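Local coordinates for interpain A (PDB 3BB7), which probably cleaves peptide bonds as a cysteine protease of the C10 family, and is captured here as the zymogen fragment carrying propeptide and catalytic part, at residues V44-P49 with G288-Y293; L90-G95 with M166-S171; W94-P99 with W284-D289; R111-A116 with G198-G203; V117-A122 with T184-C189. The protein carries 1 engineered substitution. One frame throughout, in Å; residues are numbered along the deposited sequence.

Interaction 1 of 5, residues V44-P49 with G288-Y293; sequences VETDNP and GDVDGY
Thr-46 and Asn-48, in an ST turn that leads into a helix of the propeptide, meet Asp-289 and Val-290 in a type II turn of the catalytic part, so the contact belongs to the zymogen interface between the protease and a prosegment that resembles the Spi protease inhibitor family. Thr-46 OG1 donates to Asp-289 OD1 at 2.8 Å, arriving on the anti side of that oxygen, 18° out of the carboxylate plane. With OG1 anti to the backbone N (chi1 176°), the same hydroxyl oxygen also accepts the N-H of Asn-48, closing the ST turn at 3.2 Å between Asn-48 N and Thr-46 OG1. OG1 thus donates across the contact and accepts from its own loop. Asn-48 ND2 donates a weak hydrogen bond to Asp-289 O at 3.2 Å and packs on Val-290 CG2, while its OD1 caps the N-H of Phe-51 as the N-cap of helix 49-68. The type II turn is closed by Asp-291 N on Gly-288 O, 3.1 Å apart. Asn-48 also touches Trp-284 and Trp-286, and the turn runs on into strand 292-294, which pairs with strand 35-39 of the propeptide and with strand 280-283.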
# COMPACT_ATOMS: atom_id res chain seq x y z
N VAL A 44 11.34 -13.07 -6.18
CA VAL A 44 12.50 -13.27 -5.30
C VAL A 44 11.99 -13.13 -3.87
O VAL A 44 11.09 -12.33 -3.63
CB VAL A 44 13.67 -12.27 -5.55
CG1 VAL A 44 14.81 -12.50 -4.55
CG2 VAL A 44 14.22 -12.40 -6.95
N GLU A 45 12.54 -13.90 -2.95
CA GLU A 45 12.11 -13.81 -1.56
C GLU A 45 12.38 -12.40 -1.06
O GLU A 45 13.38 -11.76 -1.40
CB GLU A 45 12.80 -14.87 -0.67
CG GLU A 45 12.24 -16.30 -0.81
CD GLU A 45 10.95 -16.54 -0.02
OE1 GLU A 45 10.74 -17.69 0.41
OE2 GLU A 45 10.14 -15.60 0.18
N THR A 46 11.44 -11.92 -0.28
CA THR A 46 11.44 -10.53 0.08
C THR A 46 10.83 -10.38 1.45
O THR A 46 9.98 -11.16 1.83
CB THR A 46 10.65 -9.70 -0.98
OG1 THR A 46 10.56 -8.34 -0.56
CG2 THR A 46 9.23 -10.26 -1.23
N ASP A 47 11.27 -9.37 2.19
CA ASP A 47 10.73 -9.11 3.51
C ASP A 47 9.41 -8.36 3.42
O ASP A 47 8.75 -8.21 4.43
CB ASP A 47 11.71 -8.28 4.36
CG ASP A 47 12.87 -9.09 4.89
OD1 ASP A 47 12.86 -10.33 4.82
OD2 ASP A 47 13.82 -8.46 5.42
N ASN A 48 9.06 -7.90 2.22
CA ASN A 48 7.82 -7.12 1.95
C ASN A 48 6.68 -7.46 2.94
O ASN A 48 5.98 -8.44 2.77
CB ASN A 48 7.40 -7.40 0.49
CG ASN A 48 6.20 -6.60 0.04
OD1 ASN A 48 5.42 -6.11 0.84
ND2 ASN A 48 6.03 -6.51 -1.27
N PRO A 49 6.49 -6.64 3.98
CA PRO A 49 5.49 -6.98 5.00
C PRO A 49 4.03 -6.94 4.49
O PRO A 49 3.17 -7.70 5.00
CB PRO A 49 5.72 -5.91 6.08
CG PRO A 49 7.16 -5.51 5.84
CD PRO A 49 7.24 -5.43 4.36
N GLY A 288 9.42 -2.05 -5.20
CA GLY A 288 8.90 -2.72 -6.39
C GLY A 288 8.79 -4.23 -6.23
O GLY A 288 8.15 -4.89 -7.08
N ASP A 289 9.33 -4.79 -5.15
CA ASP A 289 9.30 -6.24 -5.00
C ASP A 289 7.85 -6.73 -5.08
O ASP A 289 6.99 -6.30 -4.31
CB ASP A 289 9.84 -6.66 -3.64
CG ASP A 289 11.34 -6.44 -3.50
OD1 ASP A 289 11.85 -6.72 -2.37
OD2 ASP A 289 12.01 -6.05 -4.48
N VAL A 290 7.63 -7.67 -5.98
CA VAL A 290 6.36 -8.36 -6.20
C VAL A 290 5.13 -7.49 -6.48
O VAL A 290 4.00 -7.97 -6.36
CB VAL A 290 6.10 -9.53 -5.18
CG1 VAL A 290 7.22 -10.57 -5.26
CG2 VAL A 290 5.92 -9.04 -3.73
N ASP A 291 5.35 -6.26 -6.95
CA ASP A 291 4.22 -5.45 -7.42
C ASP A 291 3.56 -6.21 -8.58
O ASP A 291 4.24 -6.92 -9.34
CB ASP A 291 4.66 -4.05 -7.90
CG ASP A 291 5.12 -3.15 -6.77
OD1 ASP A 291 4.97 -3.53 -5.59
OD2 ASP A 291 5.62 -2.03 -7.10
N GLY A 292 2.24 -6.11 -8.68
CA GLY A 292 1.49 -6.86 -9.70
C GLY A 292 0.01 -6.75 -9.47
O GLY A 292 -0.44 -5.85 -8.75
N TYR A 293 -0.76 -7.67 -10.05
CA TYR A 293 -2.22 -7.68 -9.90
C TYR A 293 -2.63 -8.80 -8.96
O TYR A 293 -2.19 -9.95 -9.10
CB TYR A 293 -2.87 -7.88 -11.26
CG TYR A 293 -2.90 -6.62 -12.12
CD1 TYR A 293 -4.10 -5.93 -12.31
CD2 TYR A 293 -1.75 -6.12 -12.70
CE1 TYR A 293 -4.13 -4.79 -13.13
CE2 TYR A 293 -1.78 -4.98 -13.52
CZ TYR A 293 -2.97 -4.31 -13.70
OH TYR A 293 -2.99 -3.20 -14.53

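Interaction 2 of 5, residues L90-G95 with M166-S171. Unlike the reference sequence in segment 166-171: Asn-169 (reference Asp).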
# COMPACT_ATOMS: atom_id res chain seq x y z
N LEU A 90 0.68 4.32 -11.10
CA LEU A 90 1.93 4.84 -10.55
C LEU A 90 3.14 4.42 -11.39
O LEU A 90 3.14 3.35 -12.04
CB LEU A 90 2.11 4.30 -9.13
CG LEU A 90 1.52 5.02 -7.92
CD1 LEU A 90 0.21 5.78 -8.06
CD2 LEU A 90 1.55 4.07 -6.71
N THR A 91 4.21 5.24 -11.35
CA THR A 91 5.47 4.87 -12.01
C THR A 91 6.61 4.65 -11.01
O THR A 91 7.72 4.26 -11.38
CB THR A 91 5.89 5.97 -13.00
OG1 THR A 91 5.94 7.23 -12.33
CG2 THR A 91 4.85 6.03 -14.16
N THR A 92 6.33 4.91 -9.73
CA THR A 92 7.36 4.83 -8.71
C THR A 92 7.43 3.42 -8.12
O THR A 92 6.46 2.66 -8.14
CB THR A 92 7.07 5.82 -7.57
OG1 THR A 92 5.71 5.65 -7.12
CG2 THR A 92 7.27 7.24 -8.03
N THR A 93 8.60 3.08 -7.58
CA THR A 93 8.78 1.83 -6.87
C THR A 93 9.46 2.12 -5.54
O THR A 93 10.56 1.67 -5.25
CB THR A 93 9.60 0.81 -7.70
OG1 THR A 93 10.76 1.44 -8.24
CG2 THR A 93 8.74 0.24 -8.81
N TRP A 94 8.77 2.90 -4.71
CA TRP A 94 9.40 3.37 -3.48
C TRP A 94 9.37 2.37 -2.34
O TRP A 94 8.70 1.33 -2.44
CB TRP A 94 8.76 4.72 -3.08
CG TRP A 94 9.10 5.82 -4.08
CD1 TRP A 94 9.98 5.74 -5.13
CD2 TRP A 94 8.59 7.15 -4.08
NE1 TRP A 94 10.07 6.96 -5.78
CE2 TRP A 94 9.21 7.83 -5.17
CE3 TRP A 94 7.64 7.84 -3.30
CZ2 TRP A 94 8.91 9.16 -5.50
CZ3 TRP A 94 7.36 9.17 -3.61
CH2 TRP A 94 7.99 9.81 -4.71
N GLY A 95 10.12 2.65 -1.28
CA GLY A 95 10.24 1.74 -0.16
C GLY A 95 10.35 2.52 1.14
O GLY A 95 9.90 3.69 1.22
N MET A 166 11.63 14.06 -7.68
CA MET A 166 11.16 12.74 -7.23
C MET A 166 11.38 11.70 -8.32
O MET A 166 10.62 11.59 -9.26
CB MET A 166 9.67 12.77 -6.87
CG MET A 166 9.26 13.87 -5.97
SD MET A 166 9.66 13.51 -4.28
CE MET A 166 8.95 14.98 -3.46
N LYS A 167 12.42 10.91 -8.16
CA LYS A 167 12.76 9.86 -9.10
C LYS A 167 11.80 8.69 -8.96
O LYS A 167 11.31 8.41 -7.86
CB LYS A 167 14.22 9.44 -8.83
CG LYS A 167 14.91 8.63 -9.85
CD LYS A 167 16.44 8.66 -9.61
CE LYS A 167 17.21 8.18 -10.82
NZ LYS A 167 16.46 8.21 -12.09
N ASP A 168 11.57 7.96 -10.06
CA ASP A 168 10.70 6.79 -10.01
C ASP A 168 11.35 5.69 -9.16
O ASP A 168 10.68 5.05 -8.38
CB ASP A 168 10.42 6.24 -11.40
CG ASP A 168 9.35 7.02 -12.12
OD1 ASP A 168 8.60 7.79 -11.46
OD2 ASP A 168 9.27 6.84 -13.36
N ASN A 169 12.67 5.51 -9.31
CA ASN A 169 13.39 4.33 -8.80
C ASN A 169 14.64 4.86 -8.07
O ASN A 169 15.42 5.57 -8.67
CB ASN A 169 13.80 3.49 -10.03
CG ASN A 169 14.47 2.17 -9.68
OD1 ASN A 169 14.79 1.87 -8.51
ND2 ASN A 169 14.71 1.35 -10.72
N TYR A 170 14.82 4.49 -6.81
CA TYR A 170 16.00 4.88 -6.05
C TYR A 170 16.87 3.66 -5.70
O TYR A 170 17.71 3.75 -4.82
CB TYR A 170 15.61 5.58 -4.75
CG TYR A 170 15.09 7.00 -4.93
CD1 TYR A 170 13.72 7.24 -5.13
CD2 TYR A 170 15.96 8.09 -4.89
CE1 TYR A 170 13.22 8.54 -5.29
CE2 TYR A 170 15.48 9.41 -5.06
CZ TYR A 170 14.10 9.62 -5.25
OH TYR A 170 13.62 10.90 -5.42
N SER A 171 16.68 2.54 -6.40
CA SER A 171 17.45 1.33 -6.10
C SER A 171 18.82 1.30 -6.74
O SER A 171 19.60 0.36 -6.51
CB SER A 171 16.68 0.08 -6.53
OG SER A 171 16.54 0.06 -7.93
O HOH W 1 10.08 2.77 -10.75
O HOH W 2 13.19 2.08 -6.35
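Asp-168 and Trp-94 bury the most surface here, and each works through a different part of the opposite loop. The carboxylate of Asp-168 reaches back to Thr-91, whose hydroxyl OG1 donates to OD1 at 2.9 Å from above the carboxylate plane, 44° out of it. The main-chain oxygen of Asp-168 is used as well: Thr-93 N donates to Asp-168 O at 3.0 Å, and Thr-92 CA makes a C-H...O contact with the same atom. Trp-94 has CG anti to the carbonyl carbon (chi1 -67°), and its NE1 donates to Lys-167 O at 2.8 Å, in the indole plane and nearly along the C=O axis. Both loops touch helix 116-128 at Asn-126; this helix begins at the predicted nucleophile position of the clan CA peptidase domain, and its Gln-123 OE1 accepts from Thr-92 OG1 and Trp-94 N. Met-166 CB sits 3.9 Å from Trp-94 CZ2 at the indole edge. Tyr-170 CE1 comes to 3.6 Å from Trp-94 NE1, ring planes at 58°, and its OH accepts from Lys-167 N while donating to Glu-178 O. Water 2 joins Thr-93 O to Asn-169 OD1, which accepts from Ser-171 N in an Asx turn and also from Ser-171 OG.

Interaction 3 of 5, residues W94-P99 with W284-D289; sequences WGQQMP and WGWNGD
Gln-96 brings its amide to the edge of the Trp-286 indole, NE2 lying in the ring plane 3.5 Å from CZ3, with the amide and ring planes 84° apart. Asp-289 OD1 also lies in plane at the indole's edge. One face of the ring carries water 4, its oxygen 3.3 Å above the plane and offset toward the rim, with Asn-287 ND2 over the same face, also toward the rim. That water accepts from both Gln-96 N and Asn-287 ND2, joining the two loops above the ring. The direct backbone link is Asn-287 N donating to Trp-94 O at 3.0 Å, from well above the carbonyl plane. Beside it, a CB on Gly-95 would point toward the turn and run into Asn-287 OD1; the glycine CA approaches that oxygen and also Gly-285 O, the latter in a nearly straight C-H...O contact of 3.3 Å with an angle of 172° at the hydrogen. A type I' turn from Trp-286 to Asp-289, closed by Asp-289 N on Trp-286 O, sets Asn-287 facing this loop. Water 5 accepts from Gln-96 NE2 and lies 2.8 Å from Gly-285 O. The Gln-96 side chain lies about 4 Å from that of Ala-116, the engineered residue at the predicted nucleophile position. With a glutamine upstream in the chain whose side chain folds against the start of helix 116-128, the arrangement is consistent with the oxyanion-hole glutamine of papain-like cysteine proteases.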
# COMPACT_ATOMS: atom_id res chain seq x y z
N TRP A 94 8.77 2.90 -4.71
CA TRP A 94 9.40 3.37 -3.48
C TRP A 94 9.37 2.37 -2.34
O TRP A 94 8.70 1.33 -2.44
CB TRP A 94 8.76 4.72 -3.08
CG TRP A 94 9.10 5.82 -4.08
CD1 TRP A 94 9.98 5.74 -5.13
CD2 TRP A 94 8.59 7.15 -4.08
NE1 TRP A 94 10.07 6.96 -5.78
CE2 TRP A 94 9.21 7.83 -5.17
CE3 TRP A 94 7.64 7.84 -3.30
CZ2 TRP A 94 8.91 9.16 -5.50
CZ3 TRP A 94 7.36 9.17 -3.61
CH2 TRP A 94 7.99 9.81 -4.71
N GLY A 95 10.12 2.65 -1.28
CA GLY A 95 10.24 1.74 -0.16
C GLY A 95 10.35 2.52 1.14
O GLY A 95 9.90 3.69 1.22
N GLN A 96 10.94 1.89 2.17
CA GLN A 96 10.92 2.47 3.52
C GLN A 96 12.31 2.75 4.09
O GLN A 96 12.43 3.36 5.17
CB GLN A 96 10.21 1.52 4.49
CG GLN A 96 8.74 1.30 4.20
CD GLN A 96 8.05 0.62 5.37
OE1 GLN A 96 8.32 0.94 6.53
NE2 GLN A 96 7.12 -0.31 5.07
N GLN A 97 13.36 2.29 3.41
CA GLN A 97 14.74 2.49 3.90
C GLN A 97 15.50 3.54 3.08
O GLN A 97 14.88 4.52 2.63
CB GLN A 97 15.45 1.15 4.11
CG GLN A 97 14.70 0.30 5.11
CD GLN A 97 15.42 -0.93 5.51
OE1 GLN A 97 15.32 -1.96 4.85
NE2 GLN A 97 16.16 -0.83 6.61
N MET A 98 16.82 3.44 2.94
CA MET A 98 17.52 4.54 2.27
C MET A 98 17.19 4.63 0.78
O MET A 98 17.07 3.60 0.13
CB MET A 98 19.04 4.47 2.51
CG MET A 98 19.39 4.83 3.94
SD MET A 98 19.17 6.59 4.33
CE MET A 98 20.42 7.33 3.26
N PRO A 99 17.04 5.84 0.24
CA PRO A 99 17.15 7.14 0.90
C PRO A 99 15.84 7.70 1.46
O PRO A 99 15.82 8.83 1.99
CB PRO A 99 17.61 8.05 -0.25
CG PRO A 99 16.89 7.44 -1.45
CD PRO A 99 16.82 5.97 -1.21
N TRP A 284 3.21 -2.34 -3.47
CA TRP A 284 3.36 -2.69 -2.06
C TRP A 284 4.26 -1.72 -1.29
O TRP A 284 4.32 -1.81 -0.07
CB TRP A 284 3.98 -4.08 -1.88
CG TRP A 284 3.21 -5.19 -2.56
CD1 TRP A 284 3.55 -5.83 -3.72
CD2 TRP A 284 2.00 -5.81 -2.09
NE1 TRP A 284 2.63 -6.81 -4.01
CE2 TRP A 284 1.65 -6.80 -3.05
CE3 TRP A 284 1.14 -5.59 -0.99
CZ2 TRP A 284 0.52 -7.59 -2.93
CZ3 TRP A 284 -0.02 -6.40 -0.89
CH2 TRP A 284 -0.30 -7.38 -1.85
N GLY A 285 4.97 -0.84 -1.99
CA GLY A 285 5.87 0.12 -1.34
C GLY A 285 7.08 -0.59 -0.75
O GLY A 285 7.59 -0.19 0.28
N TRP A 286 7.56 -1.64 -1.43
CA TRP A 286 8.73 -2.37 -0.98
C TRP A 286 9.72 -2.47 -2.12
O TRP A 286 10.12 -3.56 -2.52
CB TRP A 286 8.39 -3.73 -0.37
CG TRP A 286 9.47 -4.21 0.57
CD1 TRP A 286 10.45 -5.12 0.29
CD2 TRP A 286 9.69 -3.79 1.94
NE1 TRP A 286 11.25 -5.30 1.38
CE2 TRP A 286 10.82 -4.48 2.40
CE3 TRP A 286 9.05 -2.88 2.79
CZ2 TRP A 286 11.31 -4.33 3.72
CZ3 TRP A 286 9.53 -2.72 4.11
CH2 TRP A 286 10.65 -3.45 4.55
N ASN A 287 10.08 -1.30 -2.65
CA ASN A 287 11.10 -1.17 -3.71
C ASN A 287 10.72 -1.90 -4.98
O ASN A 287 11.62 -2.33 -5.75
CB ASN A 287 12.47 -1.63 -3.18
CG ASN A 287 12.75 -1.05 -1.82
OD1 ASN A 287 12.86 0.16 -1.69
ND2 ASN A 287 12.72 -1.90 -0.80
N GLY A 288 9.42 -2.05 -5.20
CA GLY A 288 8.90 -2.72 -6.39
C GLY A 288 8.79 -4.23 -6.23
O GLY A 288 8.15 -4.89 -7.08
N ASP A 289 9.33 -4.79 -5.15
CA ASP A 289 9.30 -6.24 -5.00
C ASP A 289 7.85 -6.73 -5.08
O ASP A 289 6.99 -6.30 -4.31
CB ASP A 289 9.84 -6.66 -3.64
CG ASP A 289 11.34 -6.44 -3.50
OD1 ASP A 289 11.85 -6.72 -2.37
OD2 ASP A 289 12.01 -6.05 -4.48
O HOH W 3 7.22 -0.19 -4.62
O HOH W 4 11.70 -0.88 2.05
O HOH W 5 5.88 -0.25 2.48
O HOH W 6 13.94 1.09 0.73

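Interaction 4 of 5, residues R111-A116 with G198-G203; sequences RLITGA and GGPNEG. Engineered in segment 111-116: Ala-116 (natural residue Cys).
Ile-113 and Gly-198 make the direct polar link: Ile-113 N donates to Gly-198 O at 3.1 Å, with an N-H...O angle of 164° and the donor nearly straight ahead of the carbonyl. The preceding residue adds only a weaker touch to the same oxygen, Leu-112 CA making a C-H...O contact of 3.4 Å with Gly-198 O.

The apolar contacts sit around this bond. Leu-112 lays CD2 against the Gly-198 to Gly-199 peptide, 3.5 Å from Gly-198 C. Ile-113 has CG1 between its backbone N and carbonyl carbon (chi1 72°), and from there CD1 extends to Gly-203 CA at 3.8 Å, while the other branch, CG2, packs on Pro-200 CA at 3.9 Å. Pro-200 CD rests 3.4 Å from Arg-111 O.

The turn itself is tied by its own backbone: Gly-199 O accepts from Glu-202 N and Gly-203 N, which brings Gly-203 CA to CD1 and Pro-200 to CG2 of Ile-113. A CB on Gly-198 or Gly-199 would clash within the loop, against Gly-203 O or Pro-200 CD respectively, and positive phi favours glycine at Gly-203.

Segment 111-116 ends at Ala-116, engineered in place of the cysteine predicted to be the nucleophile, and Gly-115 is the N-cap of helix 116-128. Segment 198-203 lies between helices 176-192 and 208-218, and Ser-204 OG bonds to Ile-113 O and Gly-198 N.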
# COMPACT_ATOMS: atom_id res chain seq x y z
N ARG A 111 18.72 2.87 11.22
CA ARG A 111 17.94 4.09 11.10
C ARG A 111 16.42 3.78 11.10
O ARG A 111 15.99 2.76 10.54
CB ARG A 111 18.31 4.83 9.80
CG ARG A 111 17.72 6.20 9.66
CD ARG A 111 18.31 6.95 8.45
NE ARG A 111 19.77 7.11 8.54
CZ ARG A 111 20.39 8.08 9.21
NH1 ARG A 111 19.71 9.04 9.86
NH2 ARG A 111 21.73 8.11 9.22
N LEU A 112 15.62 4.67 11.70
CA LEU A 112 14.19 4.48 11.69
C LEU A 112 13.69 4.40 10.24
O LEU A 112 14.24 5.08 9.35
CB LEU A 112 13.51 5.64 12.40
CG LEU A 112 13.89 5.85 13.89
CD1 LEU A 112 13.18 7.09 14.47
CD2 LEU A 112 13.65 4.60 14.78
N ILE A 113 12.66 3.58 9.99
CA ILE A 113 12.13 3.43 8.64
C ILE A 113 10.84 4.18 8.43
O ILE A 113 10.21 4.63 9.39
CB ILE A 113 12.07 1.91 8.24
CG1 ILE A 113 10.94 1.15 8.98
CG2 ILE A 113 13.45 1.27 8.47
CD1 ILE A 113 10.76 -0.32 8.55
N THR A 114 10.46 4.41 7.17
CA THR A 114 9.42 5.41 6.97
C THR A 114 8.02 5.01 7.42
O THR A 114 7.18 5.88 7.73
CB THR A 114 9.30 5.81 5.49
OG1 THR A 114 8.99 4.62 4.74
CG2 THR A 114 10.58 6.47 5.01
N GLY A 115 7.75 3.72 7.39
CA GLY A 115 6.39 3.19 7.68
C GLY A 115 5.63 2.98 6.37
O GLY A 115 5.68 3.82 5.46
N ALA A 116 4.91 1.87 6.27
CA ALA A 116 4.18 1.54 5.04
C ALA A 116 3.15 2.59 4.70
O ALA A 116 2.90 2.87 3.52
CB ALA A 116 3.51 0.19 5.17
N GLY A 198 9.88 3.21 14.18
CA GLY A 198 10.71 2.13 14.72
C GLY A 198 11.84 1.83 13.76
O GLY A 198 11.81 2.27 12.61
N GLY A 199 12.84 1.10 14.23
CA GLY A 199 13.94 0.67 13.36
C GLY A 199 13.57 -0.47 12.43
O GLY A 199 12.44 -0.94 12.43
N PRO A 200 14.53 -0.92 11.59
CA PRO A 200 14.23 -1.90 10.54
C PRO A 200 13.59 -3.19 11.05
O PRO A 200 12.78 -3.79 10.34
CB PRO A 200 15.60 -2.20 9.92
CG PRO A 200 16.62 -1.55 10.81
CD PRO A 200 15.93 -0.47 11.58
N ASN A 201 13.91 -3.61 12.26
CA ASN A 201 13.34 -4.85 12.75
C ASN A 201 12.07 -4.71 13.58
O ASN A 201 11.47 -5.72 13.99
CB ASN A 201 14.40 -5.67 13.48
CG ASN A 201 15.49 -6.13 12.53
OD1 ASN A 201 15.24 -6.89 11.59
ND2 ASN A 201 16.71 -5.66 12.76
N GLU A 202 11.65 -3.47 13.80
CA GLU A 202 10.43 -3.19 14.52
C GLU A 202 9.34 -2.60 13.60
O GLU A 202 8.15 -2.86 13.82
CB GLU A 202 10.68 -2.24 15.68
CG GLU A 202 11.52 -2.84 16.81
CD GLU A 202 13.00 -2.93 16.48
OE1 GLU A 202 13.66 -3.92 16.90
OE2 GLU A 202 13.51 -2.01 15.81
N GLY A 203 9.74 -1.82 12.60
CA GLY A 203 8.80 -1.15 11.73
C GLY A 203 8.21 0.10 12.34
O GLY A 203 8.32 0.35 13.56

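Interaction 5 of 5, residues V117-A122 with T184-C189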
# COMPACT_ATOMS: atom_id res chain seq x y z
N VAL A 117 2.52 3.17 5.72
CA VAL A 117 1.50 4.20 5.46
C VAL A 117 2.15 5.42 4.83
O VAL A 117 1.59 6.00 3.90
CB VAL A 117 0.73 4.58 6.77
CG1 VAL A 117 -0.15 5.80 6.58
CG2 VAL A 117 -0.11 3.37 7.21
N ALA A 118 3.33 5.80 5.32
CA ALA A 118 4.01 6.96 4.73
C ALA A 118 4.44 6.68 3.30
O ALA A 118 4.28 7.53 2.43
CB ALA A 118 5.18 7.37 5.57
N THR A 119 4.96 5.48 3.03
CA THR A 119 5.41 5.15 1.68
C THR A 119 4.23 5.12 0.69
O THR A 119 4.34 5.64 -0.45
CB THR A 119 6.18 3.83 1.72
OG1 THR A 119 7.38 4.03 2.49
CG2 THR A 119 6.53 3.33 0.33
N ALA A 120 3.11 4.53 1.11
CA ALA A 120 1.93 4.50 0.24
C ALA A 120 1.41 5.94 0.00
O ALA A 120 1.17 6.33 -1.14
CB ALA A 120 0.84 3.63 0.87
N THR A 121 1.28 6.74 1.07
CA THR A 121 0.80 8.11 0.92
C THR A 121 1.74 8.93 0.04
O THR A 121 1.28 9.65 -0.85
CB THR A 121 0.66 8.74 2.32
OG1 THR A 121 -0.26 7.95 3.09
CG2 THR A 121 0.13 10.15 2.23
N ALA A 122 3.05 8.81 0.24
CA ALA A 122 3.99 9.59 -0.57
C ALA A 122 3.84 9.23 -2.06
O ALA A 122 3.89 10.12 -2.92
CB ALA A 122 5.42 9.36 -0.06
N THR A 184 12.07 14.17 2.27
CA THR A 184 11.23 15.20 2.88
C THR A 184 9.77 14.77 2.82
O THR A 184 9.06 14.85 3.82
CB THR A 184 11.44 16.53 2.16
OG1 THR A 184 12.81 16.94 2.33
CG2 THR A 184 10.50 17.59 2.70
N LEU A 185 9.32 14.33 1.64
CA LEU A 185 7.94 13.89 1.46
C LEU A 185 7.60 12.70 2.38
O LEU A 185 6.55 12.69 3.04
CB LEU A 185 7.69 13.55 -0.02
CG LEU A 185 6.28 13.06 -0.37
CD1 LEU A 185 5.22 14.17 -0.07
CD2 LEU A 185 6.20 12.64 -1.81
N MET A 186 8.50 11.72 2.46
CA MET A 186 8.30 10.55 3.34
C MET A 186 8.17 10.96 4.80
O MET A 186 7.26 10.51 5.48
CB MET A 186 9.50 9.60 3.22
CG MET A 186 9.57 8.85 1.92
SD MET A 186 8.35 7.52 1.87
CE MET A 186 8.62 6.89 0.22
N LEU A 187 9.06 11.85 5.25
CA LEU A 187 9.03 12.30 6.64
C LEU A 187 7.71 13.03 6.90
O LEU A 187 7.03 12.77 7.88
CB LEU A 187 10.22 13.22 6.89
CG LEU A 187 10.11 14.18 8.08
CD1 LEU A 187 10.28 13.36 9.27
CD2 LEU A 187 11.17 15.25 7.99
N HIS A 188 7.32 13.90 5.99
CA HIS A 188 6.10 14.68 6.20
C HIS A 188 4.87 13.80 6.20
O HIS A 188 3.97 13.99 7.03
CB HIS A 188 6.02 15.78 5.15
CG HIS A 188 6.98 16.90 5.40
ND1 HIS A 188 6.70 18.19 5.03
CD2 HIS A 188 8.18 16.92 6.03
CE1 HIS A 188 7.71 18.97 5.38
NE2 HIS A 188 8.61 18.23 6.01
N CYS A 189 4.84 12.80 5.31
CA CYS A 189 3.69 11.87 5.30
C CYS A 189 3.61 11.09 6.60
O CYS A 189 2.49 10.84 7.09
CB CYS A 189 3.78 10.91 4.12
SG CYS A 189 3.46 11.72 2.53
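Ala-118, Ala-122 and Cys-189 meet where helices 116-128 and 176-192 cross, the axes of segments 117-122 and 184-189 approaching to 8.3 Å at 120° between their N-to-C directions. Helix 116-128 starts at the predicted nucleophile position, as in papain-like peptidases, and packs on helix 176-192 of the same domain. Small residues let the two come close. Ala-118 CB lies 4.1 Å from Cys-189 CB and touches Met-186 O, while Cys-189 SG is 3.7 Å from Thr-121 CG2 and reaches the backbone at Ala-122 N. Ala-122 CB meets Leu-185 CD2 at 3.8 Å. Beside Leu-185, Met-186 bends at chi2 (-75°) and carries SD to within 3.7 Å of Thr-119 OG1, the two side chains crossing obliquely, with CE also near OG1 and CA of Thr-119. Thr-119 OG1 is also bonded beyond the pair, to Thr-114 OG1 and Gly-95 O, which ties the helix to segments 94-99 and 111-116. Further out, helix 208-218 packs on Thr-121 through Cys-211 and Leu-215. What fixes Thr-121 is its own helix: its OG1 donates to Val-117 O at 2.8 Å, and its N reaches the same oxygen at 2.9 Å from the opposite face of the carbonyl plane.

How the interactions relate
Interaction 3 shares Trp-94 and Gly-95 with interaction 2, and Gly-288 and Asp-289 with interaction 1, their centres 8 and 10 Å away. Its joint with interaction 1 includes a probable hydrogen bond, Trp-284 NE1 to Val-290 O, 3.0 Å. Toward interaction 4, Gln-96 O and Thr-114 N lie 3.0 Å apart. Interaction 5 joins interactions 3 and 4 at one atom: Thr-119 OG1 is 2.8 Å from both Gly-95 O and Thr-114 OG1. Interaction 4 contains Ala-116, the engineered residue at the predicted nucleophile position. The side chain of Asn-48 in interaction 1 lies about 8 Å from that of Ala-116 and about 7 Å from that of His-267, placing the propeptide loop near, but not against, the predicted catalytic pair.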